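Local coordinates for protein glycosyl hydrolase, BNR repeat (PDB 3B7F) that is a putative glycosyl hydrolase with BNR repeats that probably has hydrolase activity and folds as a seven-bladed beta-propeller, at residues R288-G300 with A314-Q328. Sequence-based numbering, arbitrary orientation. Where two conformers were deposited one is given.
Sequences RDPRTVWVFPMDG and AVYVTRDAGESWQRQ. With EDO (1,2-ethanediol), chain H.
Arg291, its N-H held by Asp289 OD1 in an Asx turn, meets the turn Asp320-Glu323 twice: its carbonyl O accepts Ala321 N (2.9 Å) on an in-plane lone pair, and its side chain, bent at chi3 (64°), lays one face of the guanidinium over Asp320 CA, near the rim. The carboxylate of Asp320 keeps 5.5 Å between its OD2 and Arg291 NH2, while its OD1 accepts Ser324 N just past the type I' turn. Thr292 OG1 donates to Asp289 OD2 from above the carboxylate plane; one water joins that OD2 to Arg319 O, and a 1,2-ethanediol, probably from the crystallisation liquor, links Asp289, Thr292 and, weakly, Arg319 NE. Strand 293-297 then runs antiparallel to strand 315-318. Val293 and Thr318 exchange two backbone hydrogen bonds, as do Val295 and Tyr316. Trp294, in the non-hydrogen-bonded pair with Val317, lies alongside that residue: Val317 CG2, anti to its own backbone N, sits over one ring face, 3.4 Å from Trp294 NE1, while Val315 CG1 abuts the edge at Trp294 CD1 (3.7 Å). Gln328 OE1 comes in the ring plane to Trp294 CD1 (3.3 Å), and the indole N-H is bonded to Glu371 O, which also accepts from Gln328 NE2. On the other face of the sheet Val295 CG2 touches Tyr316 CB (4.0 Å) and Trp325 CZ3. Phe296 has Ala314 O above one ring face, 3.4 Å from Phe296 CD2, and Val315 CG2 at its edge. Pro297 crosses Tyr316 at about a right angle (Pro297 CG to Tyr316 CD1, 3.7 Å), and a water bridges Pro297 O to Ala314 O. Strands 293-297 and 315-318 are the middle pair of a four-stranded antiparallel blade, the W-shaped unit of a seven-bladed beta-propeller.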
loop_
_atom_site.group_PDB
_atom_site.type_symbol
_atom_site.label_atom_id
_atom_site.label_comp_id
_atom_site.label_asym_id
_atom_site.label_seq_id
_atom_site.Cartn_x
_atom_site.Cartn_y
_atom_site.Cartn_z
ATOM N N ARG A 288 -16.270 5.031 2.589
ATOM C CA ARG A 288 -17.681 4.731 2.745
ATOM C C ARG A 288 -18.374 3.977 1.600
ATOM O O ARG A 288 -19.330 3.268 1.868
ATOM C CB ARG A 288 -18.430 6.029 3.016
ATOM C CG ARG A 288 -18.026 6.617 4.353
ATOM C CD ARG A 288 -18.732 7.872 4.655
ATOM N NE ARG A 288 -18.455 8.954 3.710
ATOM C CZ ARG A 288 -17.345 9.693 3.689
ATOM N NH1 ARG A 288 -16.365 9.509 4.559
ATOM N NH2 ARG A 288 -17.234 10.668 2.790
ATOM N N ASP A 289 -17.864 4.076 0.373
ATOM C CA ASP A 289 -18.471 3.509 -0.823
ATOM C C ASP A 289 -17.617 2.351 -1.361
ATOM O O ASP A 289 -16.554 2.596 -1.941
ATOM C CB ASP A 289 -18.586 4.616 -1.882
ATOM C CG ASP A 289 -19.311 4.174 -3.138
ATOM O OD1 ASP A 289 -19.857 3.059 -3.165
ATOM O OD2 ASP A 289 -19.350 4.965 -4.102
ATOM N N PRO A 290 -18.073 1.079 -1.189
ATOM C CA PRO A 290 -17.284 -0.021 -1.760
ATOM C C PRO A 290 -17.243 -0.096 -3.285
ATOM O O PRO A 290 -16.501 -0.916 -3.805
ATOM C CB PRO A 290 -17.934 -1.279 -1.158
ATOM C CG PRO A 290 -19.268 -0.893 -0.780
ATOM C CD PRO A 290 -19.233 0.575 -0.449
ATOM N N ARG A 291 -18.029 0.738 -3.976
ATOM C CA ARG A 291 -18.057 0.796 -5.446
ATOM C C ARG A 291 -17.033 1.769 -6.045
ATOM O O ARG A 291 -16.777 1.704 -7.241
ATOM C CB ARG A 291 -19.471 1.141 -5.934
ATOM C CG ARG A 291 -20.482 0.043 -5.613
ATOM C CD ARG A 291 -21.970 0.373 -5.874
ATOM N NE ARG A 291 -22.376 0.626 -7.262
ATOM C CZ ARG A 291 -22.532 -0.292 -8.232
ATOM N NH1 ARG A 291 -22.231 -1.576 -8.050
ATOM N NH2 ARG A 291 -22.943 0.095 -9.441
ATOM N N THR A 292 -16.449 2.642 -5.213
ATOM C CA THR A 292 -15.525 3.672 -5.669
ATOM C C THR A 292 -14.081 3.312 -5.349
ATOM O O THR A 292 -13.730 3.056 -4.194
ATOM C CB THR A 292 -15.895 5.050 -5.117
ATOM O OG1 THR A 292 -17.190 5.379 -5.606
ATOM C CG2 THR A 292 -14.865 6.139 -5.572
ATOM N N VAL A 293 -13.271 3.299 -6.404
ATOM C CA VAL A 293 -11.871 2.871 -6.366
ATOM C C VAL A 293 -11.113 3.719 -7.359
ATOM O O VAL A 293 -11.680 4.110 -8.386
ATOM C CB VAL A 293 -11.765 1.330 -6.693
ATOM C CG1 VAL A 293 -10.383 0.926 -7.103
ATOM C CG2 VAL A 293 -12.247 0.487 -5.495
ATOM N N TRP A 294 -9.855 4.035 -7.023
ATOM C CA TRP A 294 -8.933 4.817 -7.856
ATOM C C TRP A 294 -7.683 4.008 -8.159
ATOM O O TRP A 294 -7.203 3.315 -7.271
ATOM C CB TRP A 294 -8.475 6.103 -7.136
ATOM C CG TRP A 294 -9.542 7.087 -6.924
ATOM C CD1 TRP A 294 -9.919 8.043 -7.788
ATOM C CD2 TRP A 294 -10.401 7.205 -5.784
ATOM N NE1 TRP A 294 -10.938 8.773 -7.268
ATOM C CE2 TRP A 294 -11.278 8.268 -6.045
ATOM C CE3 TRP A 294 -10.511 6.514 -4.565
ATOM C CZ2 TRP A 294 -12.250 8.687 -5.130
ATOM C CZ3 TRP A 294 -11.464 6.934 -3.644
ATOM C CH2 TRP A 294 -12.321 8.019 -3.932
ATOM N N VAL A 295 -7.174 4.116 -9.398
ATOM C CA VAL A 295 -5.921 3.512 -9.838
ATOM C C VAL A 295 -5.058 4.584 -10.570
ATOM O O VAL A 295 -5.532 5.663 -10.851
ATOM C CB VAL A 295 -6.129 2.229 -10.745
ATOM C CG1 VAL A 295 -6.791 1.102 -9.918
ATOM C CG2 VAL A 295 -6.927 2.538 -12.075
ATOM N N PHE A 296 -3.778 4.286 -10.792
ATOM C CA PHE A 296 -2.868 5.153 -11.539
ATOM C C PHE A 296 -2.171 4.294 -12.630
ATOM O O PHE A 296 -1.094 3.727 -12.391
ATOM C CB PHE A 296 -1.828 5.832 -10.667
ATOM C CG PHE A 296 -1.080 6.923 -11.413
ATOM C CD1 PHE A 296 0.057 6.637 -12.183
ATOM C CD2 PHE A 296 -1.570 8.249 -11.402
ATOM C CE1 PHE A 296 0.709 7.666 -12.888
ATOM C CE2 PHE A 296 -0.928 9.255 -12.097
ATOM C CZ PHE A 296 0.215 8.975 -12.836
ATOM N N PRO A 297 -2.788 4.207 -13.821
ATOM C CA PRO A 297 -2.250 3.365 -14.856
ATOM C C PRO A 297 -0.889 3.726 -15.432
ATOM O O PRO A 297 -0.565 4.903 -15.608
ATOM C CB PRO A 297 -3.321 3.447 -15.961
ATOM C CG PRO A 297 -4.562 3.867 -15.229
ATOM C CD PRO A 297 -4.067 4.812 -14.246
HETATM N N MSE A 298 -0.128 2.673 -15.715
HETATM C CA MSE A 298 1.198 2.733 -16.309
HETATM C C MSE A 298 1.266 1.674 -17.404
HETATM O O MSE A 298 0.386 0.830 -17.494
HETATM C CB MSE A 298 2.237 2.515 -15.223
HETATM C CG MSE A 298 2.306 3.759 -14.262
HETATM SE SE MSE A 298 3.750 3.619 -13.036
HETATM C CE MSE A 298 5.151 3.982 -14.300
ATOM N N ASP A 299 2.308 1.736 -18.223
ATOM C CA ASP A 299 2.523 0.854 -19.362
ATOM C C ASP A 299 3.174 -0.464 -18.932
ATOM O O ASP A 299 4.337 -0.498 -18.581
ATOM C CB ASP A 299 3.397 1.605 -20.359
ATOM C CG ASP A 299 3.552 0.898 -21.697
ATOM O OD1 ASP A 299 3.270 -0.307 -21.805
ATOM O OD2 ASP A 299 3.974 1.583 -22.662
ATOM N N GLY A 300 2.414 -1.554 -18.968
ATOM C CA GLY A 300 2.930 -2.870 -18.619
ATOM C C GLY A 300 3.070 -3.756 -19.838
ATOM O O GLY A 300 2.962 -4.962 -19.702
ATOM N N ALA A 314 -2.653 10.282 -15.556
ATOM C CA ALA A 314 -4.030 10.324 -15.141
ATOM C C ALA A 314 -4.284 9.268 -14.090
ATOM O O ALA A 314 -3.668 8.207 -14.082
ATOM C CB ALA A 314 -5.006 10.125 -16.371
ATOM N N VAL A 315 -5.212 9.594 -13.208
ATOM C CA VAL A 315 -5.783 8.674 -12.258
ATOM C C VAL A 315 -7.059 8.207 -12.963
ATOM O O VAL A 315 -7.646 8.964 -13.757
ATOM C CB VAL A 315 -6.133 9.399 -10.911
ATOM C CG1 VAL A 315 -7.132 8.622 -10.073
ATOM C CG2 VAL A 315 -4.882 9.735 -10.133
ATOM N N TYR A 316 -7.496 6.972 -12.715
ATOM C CA TYR A 316 -8.799 6.526 -13.232
ATOM C C TYR A 316 -9.628 6.180 -12.036
ATOM O O TYR A 316 -9.131 5.570 -11.103
ATOM C CB TYR A 316 -8.714 5.347 -14.228
ATOM C CG TYR A 316 -8.488 5.798 -15.652
ATOM C CD1 TYR A 316 -7.259 6.311 -16.043
ATOM C CD2 TYR A 316 -9.514 5.757 -16.599
ATOM C CE1 TYR A 316 -7.031 6.761 -17.300
ATOM C CE2 TYR A 316 -9.291 6.200 -17.871
ATOM C CZ TYR A 316 -8.037 6.682 -18.225
ATOM O OH TYR A 316 -7.784 7.124 -19.499
ATOM N N VAL A 317 -10.894 6.605 -12.067
ATOM C CA VAL A 317 -11.859 6.275 -11.030
ATOM C C VAL A 317 -12.944 5.352 -11.598
ATOM O O VAL A 317 -13.217 5.375 -12.803
ATOM C CB VAL A 317 -12.542 7.556 -10.460
ATOM C CG1 VAL A 317 -13.460 8.174 -11.501
ATOM C CG2 VAL A 317 -13.320 7.263 -9.159
ATOM N N THR A 318 -13.506 4.512 -10.719
ATOM C CA THR A 318 -14.733 3.757 -10.988
ATOM C C THR A 318 -15.660 4.082 -9.802
ATOM O O THR A 318 -15.190 4.199 -8.702
ATOM C CB THR A 318 -14.553 2.218 -11.153
ATOM O OG1 THR A 318 -15.831 1.640 -11.475
ATOM C CG2 THR A 318 -13.960 1.534 -9.890
ATOM N N ARG A 319 -16.927 4.350 -10.069
ATOM C CA ARG A 319 -17.940 4.559 -9.035
ATOM C C ARG A 319 -19.021 3.474 -9.068
ATOM O O ARG A 319 -20.033 3.578 -8.375
ATOM C CB ARG A 319 -18.538 5.956 -9.197
ATOM C CG ARG A 319 -17.450 7.067 -9.033
ATOM C CD ARG A 319 -18.086 8.441 -8.840
ATOM N NE ARG A 319 -17.157 9.422 -8.233
ATOM C CZ ARG A 319 -16.341 10.226 -8.913
ATOM N NH1 ARG A 319 -16.302 10.232 -10.236
ATOM N NH2 ARG A 319 -15.555 11.043 -8.249
ATOM N N ASP A 320 -18.773 2.412 -9.840
ATOM C CA ASP A 320 -19.718 1.316 -10.051
ATOM C C ASP A 320 -19.018 -0.041 -9.958
ATOM O O ASP A 320 -19.348 -0.957 -10.693
ATOM C CB ASP A 320 -20.475 1.503 -11.396
ATOM C CG ASP A 320 -19.544 1.631 -12.607
ATOM O OD1 ASP A 320 -18.342 1.260 -12.555
ATOM O OD2 ASP A 320 -20.029 2.103 -13.644
ATOM N N ALA A 321 -18.060 -0.150 -9.033
ATOM C CA ALA A 321 -17.329 -1.393 -8.732
ATOM C C ALA A 321 -16.559 -2.012 -9.900
ATOM O O ALA A 321 -16.327 -3.226 -9.912
ATOM C CB ALA A 321 -18.269 -2.431 -8.093
ATOM N N GLY A 322 -16.146 -1.169 -10.852
ATOM C CA GLY A 322 -15.340 -1.590 -11.991
ATOM C C GLY A 322 -16.044 -1.835 -13.312
ATOM O O GLY A 322 -15.386 -2.188 -14.298
ATOM N N GLU A 323 -17.360 -1.610 -13.346
ATOM C CA GLU A 323 -18.153 -1.777 -14.560
ATOM C C GLU A 323 -17.766 -0.725 -15.600
ATOM O O GLU A 323 -17.800 -0.991 -16.802
ATOM C CB GLU A 323 -19.661 -1.661 -14.279
ATOM C CG GLU A 323 -20.538 -2.266 -15.391
ATOM C CD GLU A 323 -21.990 -1.801 -15.407
ATOM O OE1 GLU A 323 -22.433 -1.008 -14.545
ATOM O OE2 GLU A 323 -22.689 -2.243 -16.330
ATOM N N SER A 324 -17.424 0.483 -15.136
ATOM C CA SER A 324 -16.987 1.581 -15.999
ATOM C C SER A 324 -15.885 2.370 -15.288
ATOM O O SER A 324 -15.798 2.386 -14.061
ATOM C CB SER A 324 -18.154 2.503 -16.392
ATOM O OG SER A 324 -18.641 3.226 -15.274
ATOM N N TRP A 325 -15.034 3.004 -16.081
ATOM C CA TRP A 325 -13.910 3.791 -15.580
ATOM C C TRP A 325 -13.905 5.152 -16.239
ATOM O O TRP A 325 -14.213 5.260 -17.429
ATOM C CB TRP A 325 -12.572 3.082 -15.869
ATOM C CG TRP A 325 -12.404 1.755 -15.160
ATOM C CD1 TRP A 325 -12.751 0.512 -15.625
ATOM C CD2 TRP A 325 -11.845 1.557 -13.867
ATOM N NE1 TRP A 325 -12.424 -0.442 -14.702
ATOM C CE2 TRP A 325 -11.876 0.167 -13.608
ATOM C CE3 TRP A 325 -11.317 2.421 -12.893
ATOM C CZ2 TRP A 325 -11.378 -0.385 -12.421
ATOM C CZ3 TRP A 325 -10.835 1.873 -11.707
ATOM C CH2 TRP A 325 -10.880 0.486 -11.481
ATOM N N GLN A 326 -13.554 6.179 -15.470
ATOM C CA GLN A 326 -13.443 7.548 -15.995
ATOM C C GLN A 326 -12.052 8.097 -15.729
ATOM O O GLN A 326 -11.475 7.859 -14.660
ATOM C CB GLN A 326 -14.493 8.493 -15.403
ATOM C CG GLN A 326 -15.952 8.192 -15.876
ATOM C CD GLN A 326 -16.518 6.934 -15.268
ATOM O OE1 GLN A 326 -16.377 6.691 -14.046
ATOM N NE2 GLN A 326 -17.136 6.091 -16.117
ATOM N N ARG A 327 -11.542 8.839 -16.707
ATOM C CA ARG A 327 -10.223 9.439 -16.640
ATOM C C ARG A 327 -10.315 10.694 -15.810
ATOM O O ARG A 327 -11.232 11.489 -16.013
ATOM C CB ARG A 327 -9.746 9.820 -18.051
ATOM C CG ARG A 327 -8.300 10.340 -18.133
ATOM C CD ARG A 327 -8.016 10.646 -19.591
ATOM N NE ARG A 327 -6.666 11.139 -19.798
ATOM C CZ ARG A 327 -5.569 10.385 -19.799
ATOM N NH1 ARG A 327 -5.607 9.063 -19.649
ATOM N NH2 ARG A 327 -4.421 10.970 -19.986
ATOM N N GLN A 328 -9.361 10.864 -14.905
ATOM C CA GLN A 328 -9.264 12.019 -14.082
ATOM C C GLN A 328 -7.876 12.622 -14.237
ATOM O O GLN A 328 -6.926 12.130 -13.668
ATOM C CB GLN A 328 -9.487 11.642 -12.643
ATOM C CG GLN A 328 -10.866 11.139 -12.335
ATOM C CD GLN A 328 -11.071 10.916 -10.835
ATOM O OE1 GLN A 328 -10.183 10.403 -10.145
ATOM N NE2 GLN A 328 -12.237 11.343 -10.318
HETATM C C1 EDO H . -19.774 8.783 -3.906
HETATM O O1 EDO H . -19.626 7.604 -3.096
HETATM C C2 EDO H . -18.571 9.025 -4.834
HETATM O O2 EDO H . -18.253 7.934 -5.735
HETATM O O HOH W 1 -20.834 4.644 -6.038
HETATM O O HOH W 2 -23.004 3.450 -9.360
HETATM O O HOH W 3 -1.825 7.163 -15.743
#